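Local coordinates for protein dextranase (Pseudarthrobacter oxydans, PDB 6NZS) that hydrolyses internal alpha-1,6-glucosidic linkages of dextran, acting as an endo-dextranase of glycoside hydrolase family 49, at residues E30-S35 and P60-D65; G163-L168 and D442-T447; P192-E197 and T279-L284; D562-H567 and E577-W582. All blocks are in the same frame, centred on the assembly; numbering follows the deposited sequence.

Interaction 1: residues E30-S35 and P60-D65; sequences EVRRSS and PRSGKD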
# COMPACT_ATOMS: atom_id res chain seq x y z
N GLU A 30 14.60 -3.14 -20.67
CA GLU A 30 13.50 -2.27 -21.07
C GLU A 30 12.72 -1.81 -19.84
O GLU A 30 12.72 -2.47 -18.80
CB GLU A 30 12.54 -3.02 -22.01
CG GLU A 30 13.18 -3.40 -23.35
CD GLU A 30 12.26 -4.24 -24.22
OE1 GLU A 30 11.28 -4.79 -23.68
OE2 GLU A 30 12.53 -4.35 -25.44
N VAL A 31 12.05 -0.66 -19.98
CA VAL A 31 11.15 -0.14 -18.95
C VAL A 31 9.78 0.06 -19.58
O VAL A 31 9.67 0.70 -20.63
CB VAL A 31 11.67 1.20 -18.38
CG1 VAL A 31 10.68 1.76 -17.36
CG2 VAL A 31 13.05 1.03 -17.75
N ARG A 32 8.74 -0.46 -18.94
CA ARG A 32 7.38 -0.32 -19.47
C ARG A 32 6.90 1.12 -19.28
O ARG A 32 6.86 1.63 -18.15
CB ARG A 32 6.43 -1.28 -18.76
CG ARG A 32 5.17 -1.59 -19.59
CD ARG A 32 4.11 -2.35 -18.78
NE ARG A 32 4.59 -3.59 -18.17
CZ ARG A 32 4.66 -4.77 -18.78
NH1 ARG A 32 4.27 -4.89 -20.05
NH2 ARG A 32 5.11 -5.83 -18.12
N ARG A 33 6.52 1.76 -20.38
CA ARG A 33 5.97 3.11 -20.38
C ARG A 33 4.45 3.01 -20.39
O ARG A 33 3.89 2.12 -21.03
CB ARG A 33 6.43 3.86 -21.63
CG ARG A 33 5.81 5.24 -21.79
CD ARG A 33 6.36 5.97 -23.00
NE ARG A 33 5.53 7.13 -23.29
CZ ARG A 33 5.70 7.92 -24.34
NH1 ARG A 33 6.67 7.66 -25.21
NH2 ARG A 33 4.88 8.94 -24.54
N SER A 34 3.78 3.93 -19.70
CA SER A 34 2.31 3.94 -19.75
C SER A 34 1.79 4.13 -21.17
O SER A 34 2.19 5.06 -21.88
CB SER A 34 1.75 5.06 -18.87
OG SER A 34 0.33 5.11 -18.96
N SER A 35 0.88 3.24 -21.57
CA SER A 35 0.19 3.38 -22.85
C SER A 35 -0.93 4.40 -22.80
O SER A 35 -1.47 4.76 -23.85
CB SER A 35 -0.43 2.04 -23.24
OG SER A 35 0.57 1.05 -23.38
N PRO A 60 -0.86 -6.73 -14.50
CA PRO A 60 -0.96 -7.94 -13.67
C PRO A 60 -0.04 -9.05 -14.17
O PRO A 60 -0.06 -9.40 -15.35
CB PRO A 60 -2.44 -8.33 -13.78
CG PRO A 60 -3.14 -7.03 -14.08
CD PRO A 60 -2.19 -6.27 -14.96
N ARG A 61 0.77 -9.58 -13.25
CA ARG A 61 1.75 -10.63 -13.54
C ARG A 61 2.81 -10.18 -14.54
O ARG A 61 3.51 -11.02 -15.11
CB ARG A 61 1.11 -11.93 -14.05
CG ARG A 61 -0.09 -12.40 -13.28
CD ARG A 61 -0.37 -13.88 -13.57
NE ARG A 61 -1.54 -14.33 -12.84
CZ ARG A 61 -2.78 -14.28 -13.32
NH1 ARG A 61 -3.00 -13.84 -14.55
NH2 ARG A 61 -3.79 -14.67 -12.57
N SER A 62 2.93 -8.87 -14.79
CA SER A 62 3.72 -8.38 -15.92
C SER A 62 3.28 -9.00 -17.24
O SER A 62 4.06 -9.03 -18.19
CB SER A 62 5.24 -8.56 -15.72
OG SER A 62 5.84 -7.39 -15.18
N GLY A 63 2.04 -9.48 -17.32
CA GLY A 63 1.54 -10.10 -18.54
C GLY A 63 2.00 -11.52 -18.75
O GLY A 63 1.70 -12.10 -19.80
N LYS A 64 2.71 -12.09 -17.79
CA LYS A 64 3.19 -13.45 -17.91
C LYS A 64 2.06 -14.44 -17.64
O LYS A 64 1.10 -14.15 -16.91
CB LYS A 64 4.32 -13.71 -16.91
CG LYS A 64 5.57 -12.92 -17.22
CD LYS A 64 6.66 -13.21 -16.21
CE LYS A 64 6.49 -12.35 -14.97
NZ LYS A 64 7.53 -12.64 -13.94
N ASP A 65 2.16 -15.61 -18.25
CA ASP A 65 1.35 -16.73 -17.82
C ASP A 65 1.85 -17.22 -16.46
O ASP A 65 2.96 -16.91 -16.03
CB ASP A 65 1.46 -17.88 -18.81
CG ASP A 65 0.81 -17.58 -20.14
OD1 ASP A 65 -0.15 -16.77 -20.18
OD2 ASP A 65 1.25 -18.15 -21.15
O HOH W 1 5.41 -4.21 -15.49
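Within the Ig-like domain at the N-terminus, Arg32 of the short strand 31-33 reaches to Ser62 in the loop that leads from strand 51-58 to helix 76-81. The backbones stay well apart, with CA of Arg32 and CA of Ser62 9.5 Å from each other, and the arginine side chain spans the gap. CG lies anti to the backbone N (chi1 -157°), which sends the chain across; a bend at chi3 then turns the guanidinium toward the serine. Its terminal NH2 lies 3.4 Å from Ser62 OG, which sits at the guanidinium edge, in plane. NH2 also approaches Ser62 O at 3.4 Å with an N-H...O angle of 135°, a weak and somewhat doubtful bond. The firmer link is a water: it accepts from Arg32 NE at 2.9 Å and donates to Ser62 OG at 3.2 Å. Positive phi at Arg61, Ser62 and Gly63 winds the loop into two overlapping left-handed turns, the second close to type I', closed by Gly63 N to Pro60 O (2.9 Å) and Lys64 N to Arg61 O (3.0 Å). Stronger partners lie nearby: Arg32 NH1 bonds to the carbonyls of Asn21 and Gly24, in the connection between strands 18-20 and 31-33, and Ser62 OG bonds to Glu336 OE2, just beyond solenoid strand 325-335. Both touching residues are buried, yet the two segments cover little of each other. The arrangement is that of a buried arginine whose guanidinium serves loop carbonyls and a structural water, here where the Ig-like domain of family 49 meets its beta-solenoid.

Interaction 2: residues G163-L168 and D442-T447; sequences GDSGKL and DVKYNT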
# COMPACT_ATOMS: atom_id res chain seq x y z
N GLY A 163 -21.41 -19.10 -6.13
CA GLY A 163 -20.81 -19.92 -5.09
C GLY A 163 -20.86 -19.27 -3.72
O GLY A 163 -21.76 -18.48 -3.40
N ASP A 164 -19.85 -19.58 -2.90
CA ASP A 164 -19.84 -19.12 -1.52
C ASP A 164 -19.44 -17.66 -1.41
O ASP A 164 -20.01 -16.91 -0.60
CB ASP A 164 -18.88 -19.97 -0.69
CG ASP A 164 -19.41 -21.38 -0.43
OD1 ASP A 164 -20.64 -21.58 -0.45
OD2 ASP A 164 -18.58 -22.29 -0.18
N SER A 165 -18.48 -17.22 -2.21
CA SER A 165 -17.89 -15.90 -2.04
C SER A 165 -18.16 -14.96 -3.19
O SER A 165 -17.92 -13.75 -3.06
CB SER A 165 -16.37 -16.00 -1.87
OG SER A 165 -16.05 -16.77 -0.73
N GLY A 166 -18.63 -15.47 -4.32
CA GLY A 166 -18.72 -14.68 -5.52
C GLY A 166 -17.37 -14.55 -6.19
O GLY A 166 -16.33 -14.97 -5.68
N LYS A 167 -17.41 -13.96 -7.38
CA LYS A 167 -16.22 -13.65 -8.16
C LYS A 167 -16.43 -12.28 -8.77
O LYS A 167 -17.56 -11.89 -9.07
CB LYS A 167 -16.02 -14.66 -9.31
CG LYS A 167 -15.72 -16.08 -8.85
CD LYS A 167 -14.23 -16.27 -8.62
CE LYS A 167 -13.95 -17.51 -7.77
NZ LYS A 167 -12.62 -17.42 -7.09
N LEU A 168 -15.34 -11.54 -8.95
CA LEU A 168 -15.44 -10.24 -9.59
C LEU A 168 -15.58 -10.38 -11.10
O LEU A 168 -15.01 -11.28 -11.72
CB LEU A 168 -14.23 -9.36 -9.26
CG LEU A 168 -14.19 -8.84 -7.83
CD1 LEU A 168 -12.98 -7.95 -7.68
CD2 LEU A 168 -15.46 -8.08 -7.46
N ASP A 442 -19.56 -14.02 1.30
CA ASP A 442 -19.59 -14.62 2.62
C ASP A 442 -18.91 -13.70 3.62
O ASP A 442 -18.19 -12.76 3.24
CB ASP A 442 -18.96 -16.03 2.62
CG ASP A 442 -17.53 -16.05 2.08
OD1 ASP A 442 -17.18 -15.25 1.21
OD2 ASP A 442 -16.73 -16.91 2.55
N VAL A 443 -19.14 -13.96 4.91
CA VAL A 443 -18.60 -13.12 5.98
C VAL A 443 -17.22 -13.66 6.33
O VAL A 443 -17.07 -14.57 7.14
CB VAL A 443 -19.54 -13.06 7.18
CG1 VAL A 443 -18.92 -12.25 8.32
CG2 VAL A 443 -20.90 -12.47 6.78
N LYS A 444 -16.19 -13.09 5.70
CA LYS A 444 -14.81 -13.52 5.93
C LYS A 444 -14.24 -12.89 7.19
O LYS A 444 -14.65 -11.81 7.62
CB LYS A 444 -13.93 -13.13 4.74
CG LYS A 444 -14.36 -13.74 3.43
CD LYS A 444 -13.48 -14.88 3.05
CE LYS A 444 -13.80 -15.38 1.66
NZ LYS A 444 -13.93 -16.86 1.69
N TYR A 445 -13.27 -13.58 7.79
CA TYR A 445 -12.67 -13.10 9.04
C TYR A 445 -11.63 -12.01 8.82
O TYR A 445 -11.34 -11.26 9.76
CB TYR A 445 -11.99 -14.24 9.81
CG TYR A 445 -12.88 -15.40 10.19
CD1 TYR A 445 -13.61 -15.38 11.37
CD2 TYR A 445 -12.97 -16.52 9.38
CE1 TYR A 445 -14.42 -16.45 11.73
CE2 TYR A 445 -13.78 -17.60 9.72
CZ TYR A 445 -14.50 -17.55 10.90
OH TYR A 445 -15.30 -18.63 11.24
N ASN A 446 -11.06 -11.91 7.62
CA ASN A 446 -9.94 -11.01 7.35
C ASN A 446 -10.32 -10.02 6.25
O ASN A 446 -9.82 -10.10 5.13
CB ASN A 446 -8.65 -11.79 6.99
CG ASN A 446 -8.79 -12.63 5.72
OD1 ASN A 446 -9.82 -13.24 5.47
ND2 ASN A 446 -7.73 -12.64 4.91
N THR A 447 -11.21 -9.09 6.57
CA THR A 447 -11.63 -8.07 5.62
C THR A 447 -12.09 -6.86 6.41
O THR A 447 -11.90 -6.80 7.63
CB THR A 447 -12.67 -8.65 4.63
OG1 THR A 447 -12.95 -7.71 3.58
CG2 THR A 447 -13.95 -9.01 5.35
O HOH W 2 -14.93 -19.12 -0.37
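The Asp442 carboxylate receives Ser165 from above its plane and Lys444 at its edge. Ser165 OG donates to OD1 over 2.7 Å, arriving 49° out of the carboxylate plane. Lys444 NZ makes a salt bridge of 2.9 Å to the other oxygen, Asp442 OD2, and uses its syn lone pair. The same ammonium group gives a hydrogen bond to Ser165 OG at 3.2 Å, which closes a small ring through both carboxylate oxygens. Bends at chi2 (-103°) and chi4 curl the lysine chain back toward the aspartate two residues earlier, and NZ thereby comes level with the serine. A water donates to Ser165 OG at 2.6 Å and weakly accepts from Lys444 NZ. Backbone bonding of Ser165 with Lys441 joins the same two loops, while Trp440, in the loop of Lys444 itself, makes a cation-pi contact with that lysine. One loop precedes strand 168-169 of the Ig-like region; the other, whose segment begins 274 residues after the first ends, precedes solenoid strand 450-452. Chemically, Ser165 OG gives one bond and takes two, relaying between acid and ammonium at the protein surface; the adjacent opposite charges probably favour the ionised forms of both Asp442 and Lys444.

Interaction 3: residues P192-E197 and T279-L284; sequences PKLRGE and TGYGVL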
# COMPACT_ATOMS: atom_id res chain seq x y z
N PRO A 192 9.05 15.98 -2.62
CA PRO A 192 9.83 17.19 -2.32
C PRO A 192 11.29 17.05 -2.74
O PRO A 192 11.94 16.04 -2.46
CB PRO A 192 9.69 17.34 -0.81
CG PRO A 192 9.39 15.97 -0.31
CD PRO A 192 8.58 15.31 -1.39
N LYS A 193 11.80 18.08 -3.41
CA LYS A 193 13.22 18.15 -3.68
C LYS A 193 13.99 18.19 -2.37
O LYS A 193 13.58 18.85 -1.41
CB LYS A 193 13.52 19.41 -4.48
CG LYS A 193 14.92 19.44 -5.05
CD LYS A 193 14.89 19.08 -6.51
CE LYS A 193 16.21 19.44 -7.16
NZ LYS A 193 17.23 18.38 -6.94
N LEU A 194 15.10 17.47 -2.32
CA LEU A 194 15.86 17.32 -1.09
C LEU A 194 16.98 18.35 -1.05
O LEU A 194 17.76 18.47 -2.00
CB LEU A 194 16.44 15.90 -0.99
CG LEU A 194 15.39 14.79 -1.05
CD1 LEU A 194 16.09 13.44 -0.96
CD2 LEU A 194 14.37 14.92 0.06
N ARG A 195 17.06 19.09 0.06
CA ARG A 195 18.08 20.11 0.27
C ARG A 195 18.62 19.99 1.69
O ARG A 195 18.02 19.34 2.55
CB ARG A 195 17.51 21.53 0.09
CG ARG A 195 16.95 21.81 -1.29
CD ARG A 195 16.34 23.22 -1.38
NE ARG A 195 15.94 23.57 -2.74
CZ ARG A 195 15.22 24.64 -3.05
NH1 ARG A 195 14.81 25.46 -2.08
NH2 ARG A 195 14.90 24.88 -4.31
N GLY A 196 19.76 20.64 1.91
CA GLY A 196 20.26 20.82 3.26
C GLY A 196 20.47 19.53 4.01
O GLY A 196 20.98 18.54 3.48
N GLU A 197 20.05 19.53 5.28
CA GLU A 197 20.30 18.39 6.15
C GLU A 197 19.53 17.16 5.70
O GLU A 197 20.01 16.04 5.88
CB GLU A 197 19.95 18.75 7.59
CG GLU A 197 20.86 19.80 8.19
CD GLU A 197 20.73 19.89 9.69
OE1 GLU A 197 19.59 19.86 10.20
OE2 GLU A 197 21.77 19.99 10.37
N THR A 279 17.19 4.45 0.45
CA THR A 279 16.63 5.77 0.15
C THR A 279 16.71 6.04 -1.34
O THR A 279 17.37 5.32 -2.09
CB THR A 279 17.35 6.89 0.92
OG1 THR A 279 18.70 7.01 0.44
CG2 THR A 279 17.36 6.60 2.41
N GLY A 280 16.02 7.09 -1.75
CA GLY A 280 16.08 7.64 -3.09
C GLY A 280 14.77 7.51 -3.84
O GLY A 280 13.98 6.58 -3.61
N TYR A 281 14.55 8.43 -4.78
CA TYR A 281 13.30 8.47 -5.54
C TYR A 281 13.31 7.58 -6.78
O TYR A 281 12.70 7.94 -7.79
CB TYR A 281 12.98 9.92 -5.91
CG TYR A 281 12.59 10.83 -4.76
CD1 TYR A 281 11.58 10.48 -3.86
CD2 TYR A 281 13.22 12.05 -4.60
CE1 TYR A 281 11.21 11.34 -2.84
CE2 TYR A 281 12.86 12.91 -3.58
CZ TYR A 281 11.86 12.56 -2.70
OH TYR A 281 11.49 13.43 -1.70
N GLY A 282 13.99 6.44 -6.74
CA GLY A 282 13.96 5.48 -7.82
C GLY A 282 12.93 4.38 -7.61
O GLY A 282 12.11 4.42 -6.69
N VAL A 283 12.97 3.38 -8.49
CA VAL A 283 12.02 2.27 -8.50
C VAL A 283 12.75 0.96 -8.25
O VAL A 283 13.80 0.70 -8.85
CB VAL A 283 11.25 2.20 -9.84
CG1 VAL A 283 10.28 1.02 -9.85
CG2 VAL A 283 10.51 3.50 -10.09
N LEU A 284 12.18 0.13 -7.38
CA LEU A 284 12.60 -1.26 -7.17
C LEU A 284 11.41 -2.12 -7.56
O LEU A 284 10.37 -2.08 -6.90
CB LEU A 284 12.98 -1.49 -5.71
CG LEU A 284 13.49 -2.90 -5.36
CD1 LEU A 284 14.79 -3.18 -6.08
CD2 LEU A 284 13.65 -3.05 -3.85
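Residues Pro192 to Leu194 run extended from the end of strand 176-192, and Gly196, with positive phi, turns the chain into helix 196-202. Facing them, Gly280 has positive phi and a backbone shape in which a side chain would collide with the preceding carbonyl, and the chain then bends at Tyr281 before strand 283-285. The closest CA pair, Leu194 and Gly280, is still 9.9 Å apart, leaving the tyrosine to bridge the distance. Its CG stands anti to the carbonyl carbon (chi1 -69°), and from there the ring reaches the 192-194 backbone with its hydroxyl end. Tyr281 OH donates to Pro192 O at 2.8 Å, in the carbonyl plane and on a lone pair, with a C=O...O angle of 139°. Strands 275-279 and 283-285 run parallel to 253-256 and 260-263 as in a parallel beta-helix, and Tyr281 projects from the corner between them toward the chain that follows strand 176-192. Around the phenol, Pro192 CD lies 3.5 Å from OH, the proline ring crossing the tyrosine at about a right angle. Leu194 comes in on a slant, CG 4.0 Å from Tyr281 CE2 and CD2 3.7 Å from OH. A phenylalanine in place of Tyr281 would probably leave the Pro192 carbonyl without this donor and take away the hydroxyl against which Pro192 CD and Leu194 CD2 pack. Glu91 of strand 84-92 and Gln330 of strand 325-335 also touch the tyrosine side chain.

Interaction 4: residues D562-H567 and E577-W582; sequences DNWADH and ENWNSW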
# COMPACT_ATOMS: atom_id res chain seq x y z
N ASP A 562 -30.64 5.18 16.59
CA ASP A 562 -31.41 4.14 15.90
C ASP A 562 -30.96 3.94 14.45
O ASP A 562 -31.76 3.59 13.58
CB ASP A 562 -32.92 4.39 15.99
CG ASP A 562 -33.75 3.14 15.73
OD1 ASP A 562 -33.26 2.03 16.02
OD2 ASP A 562 -34.89 3.28 15.24
N ASN A 563 -29.67 4.14 14.17
CA ASN A 563 -29.13 3.95 12.83
C ASN A 563 -27.87 3.09 12.84
O ASN A 563 -27.08 3.15 11.89
CB ASN A 563 -28.85 5.30 12.16
CG ASN A 563 -27.75 6.08 12.85
OD1 ASN A 563 -27.24 5.67 13.89
ND2 ASN A 563 -27.35 7.21 12.26
N TRP A 564 -27.66 2.28 13.88
CA TRP A 564 -26.38 1.62 14.11
C TRP A 564 -26.37 0.13 13.84
O TRP A 564 -25.30 -0.42 13.57
CB TRP A 564 -25.90 1.86 15.56
CG TRP A 564 -26.86 1.32 16.59
CD1 TRP A 564 -27.89 2.00 17.18
CD2 TRP A 564 -26.90 -0.01 17.10
NE1 TRP A 564 -28.56 1.16 18.04
CE2 TRP A 564 -27.98 -0.08 18.01
CE3 TRP A 564 -26.12 -1.15 16.90
CZ2 TRP A 564 -28.30 -1.24 18.70
CZ3 TRP A 564 -26.45 -2.31 17.58
CH2 TRP A 564 -27.53 -2.35 18.47
N ALA A 565 -27.52 -0.55 13.91
CA ALA A 565 -27.52 -2.01 14.01
C ALA A 565 -27.23 -2.67 12.66
O ALA A 565 -27.04 -2.01 11.63
CB ALA A 565 -28.82 -2.50 14.65
N ASP A 566 -27.19 -4.01 12.66
CA ASP A 566 -26.69 -4.74 11.50
C ASP A 566 -27.53 -4.50 10.25
O ASP A 566 -26.98 -4.43 9.14
CB ASP A 566 -26.48 -6.24 11.79
CG ASP A 566 -27.74 -6.97 12.26
OD1 ASP A 566 -28.78 -6.34 12.55
OD2 ASP A 566 -27.67 -8.21 12.35
N HIS A 567 -28.84 -4.34 10.41
CA HIS A 567 -29.76 -4.07 9.31
C HIS A 567 -30.00 -2.58 9.09
O HIS A 567 -30.84 -2.22 8.27
CB HIS A 567 -31.11 -4.75 9.60
CG HIS A 567 -31.75 -4.30 10.88
ND1 HIS A 567 -32.64 -3.26 10.94
CD2 HIS A 567 -31.60 -4.75 12.15
CE1 HIS A 567 -33.03 -3.08 12.19
NE2 HIS A 567 -32.41 -3.97 12.94
N GLU A 577 -23.23 -9.55 24.15
CA GLU A 577 -22.51 -9.59 25.42
C GLU A 577 -21.48 -8.48 25.53
O GLU A 577 -21.01 -8.18 26.64
CB GLU A 577 -21.85 -10.96 25.64
CG GLU A 577 -20.62 -11.23 24.79
CD GLU A 577 -19.95 -12.56 25.14
OE1 GLU A 577 -20.47 -13.28 26.02
OE2 GLU A 577 -18.91 -12.89 24.54
N ASN A 578 -21.12 -7.84 24.42
CA ASN A 578 -20.13 -6.78 24.41
C ASN A 578 -20.74 -5.39 24.36
O ASN A 578 -20.02 -4.41 24.12
CB ASN A 578 -19.15 -6.98 23.25
CG ASN A 578 -18.42 -8.30 23.35
OD1 ASN A 578 -18.09 -8.75 24.44
ND2 ASN A 578 -18.17 -8.93 22.21
N TRP A 579 -22.06 -5.28 24.60
CA TRP A 579 -22.75 -4.00 24.52
C TRP A 579 -22.02 -2.90 25.28
O TRP A 579 -21.85 -1.79 24.77
CB TRP A 579 -24.18 -4.15 25.06
CG TRP A 579 -24.96 -2.88 25.06
CD1 TRP A 579 -25.24 -2.08 26.13
CD2 TRP A 579 -25.57 -2.25 23.92
NE1 TRP A 579 -25.98 -0.99 25.73
CE2 TRP A 579 -26.20 -1.08 24.38
CE3 TRP A 579 -25.65 -2.57 22.57
CZ2 TRP A 579 -26.90 -0.23 23.53
CZ3 TRP A 579 -26.33 -1.73 21.72
CH2 TRP A 579 -26.95 -0.57 22.20
N ASN A 580 -21.58 -3.18 26.50
CA ASN A 580 -20.96 -2.12 27.29
C ASN A 580 -19.48 -1.92 26.97
O ASN A 580 -18.84 -1.05 27.58
CB ASN A 580 -21.19 -2.37 28.78
CG ASN A 580 -22.60 -2.06 29.19
OD1 ASN A 580 -23.17 -1.05 28.77
ND2 ASN A 580 -23.20 -2.94 29.99
N SER A 581 -18.95 -2.67 26.01
CA SER A 581 -17.56 -2.55 25.59
C SER A 581 -17.39 -1.72 24.33
O SER A 581 -16.28 -1.68 23.78
CB SER A 581 -16.94 -3.93 25.40
OG SER A 581 -16.74 -4.57 26.66
N TRP A 582 -18.45 -1.08 23.84
CA TRP A 582 -18.30 -0.21 22.67
C TRP A 582 -19.26 0.96 22.77
O TRP A 582 -20.24 0.94 23.51
CB TRP A 582 -18.48 -0.96 21.34
CG TRP A 582 -19.88 -1.45 21.07
CD1 TRP A 582 -20.42 -2.61 21.53
CD2 TRP A 582 -20.89 -0.83 20.25
NE1 TRP A 582 -21.71 -2.75 21.06
CE2 TRP A 582 -22.02 -1.67 20.27
CE3 TRP A 582 -20.94 0.35 19.50
CZ2 TRP A 582 -23.19 -1.37 19.59
CZ3 TRP A 582 -22.11 0.65 18.82
CH2 TRP A 582 -23.22 -0.20 18.87
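Trp564 reaches across to two other tryptophans, Trp579 and Trp582, and its side chain can be followed outward atom by atom. CB points toward the 577-582 segment, and with chi1 at 60° CG stands between the backbone N and the carbonyl carbon. At the ring fusion, CD2 comes 4.1 Å from Trp582 CH2. One atom further, CE3 makes the closest approach to that residue, 3.6 Å from Trp582 CH2, and CZ3 then lies 3.9 Å from Trp582 CZ2. Toward the far end of the indole the partner changes: CH2 is 3.5 Å from Trp579 CZ3, and CZ2 is 3.6 Å from that same atom. Both partners offer the edge of the six-membered ring, the touching Trp564 atoms lying near their planes. Each pair is nevertheless oblique, with planes inclined at 58° and ring centroids 5.3 Å apart for Trp579 and 5.5 Å for Trp582. Ala565 CB covers part of one face of Trp564, offset toward its rim. With alanine in place of Trp564, a gap would probably open between the 562-567 loop and the 577-582 segment, and the edges of Trp579 and Trp582 would lose their shared partner. Ile557 also packs on Trp564 and Ile572 on Trp582, whereas Trp579 rides on the 3-10 segment 577-581 and is largely exposed. The three indoles form an aromatic cluster that packs the 562-567 loop against the entry to strand 582-585, which runs parallel to strand 545-552 in the C-terminal part of the family 49 beta-solenoid.

The four contacts fall into two pairs along the molecule. Interactions 1 and 3 have centres 25 Å apart and nearest atoms about 7 Å apart; both lie where the N-terminal region meets early solenoid turns. Interactions 2 and 4 lie on one side of the chain's centre, opposite interaction 3, their centres 23 Å and nearest atoms about 10 Å apart. Between the groups, the centres of interactions 3 and 4 are 47 Å apart. In sequence, interaction 3 is nested inside the long loop that interaction 2 closes, whereas interactions 1 and 4 close locally. Interaction 2 joins the Ig-like region and the solenoid at a further place, its centre 41 Å from that of interaction 3.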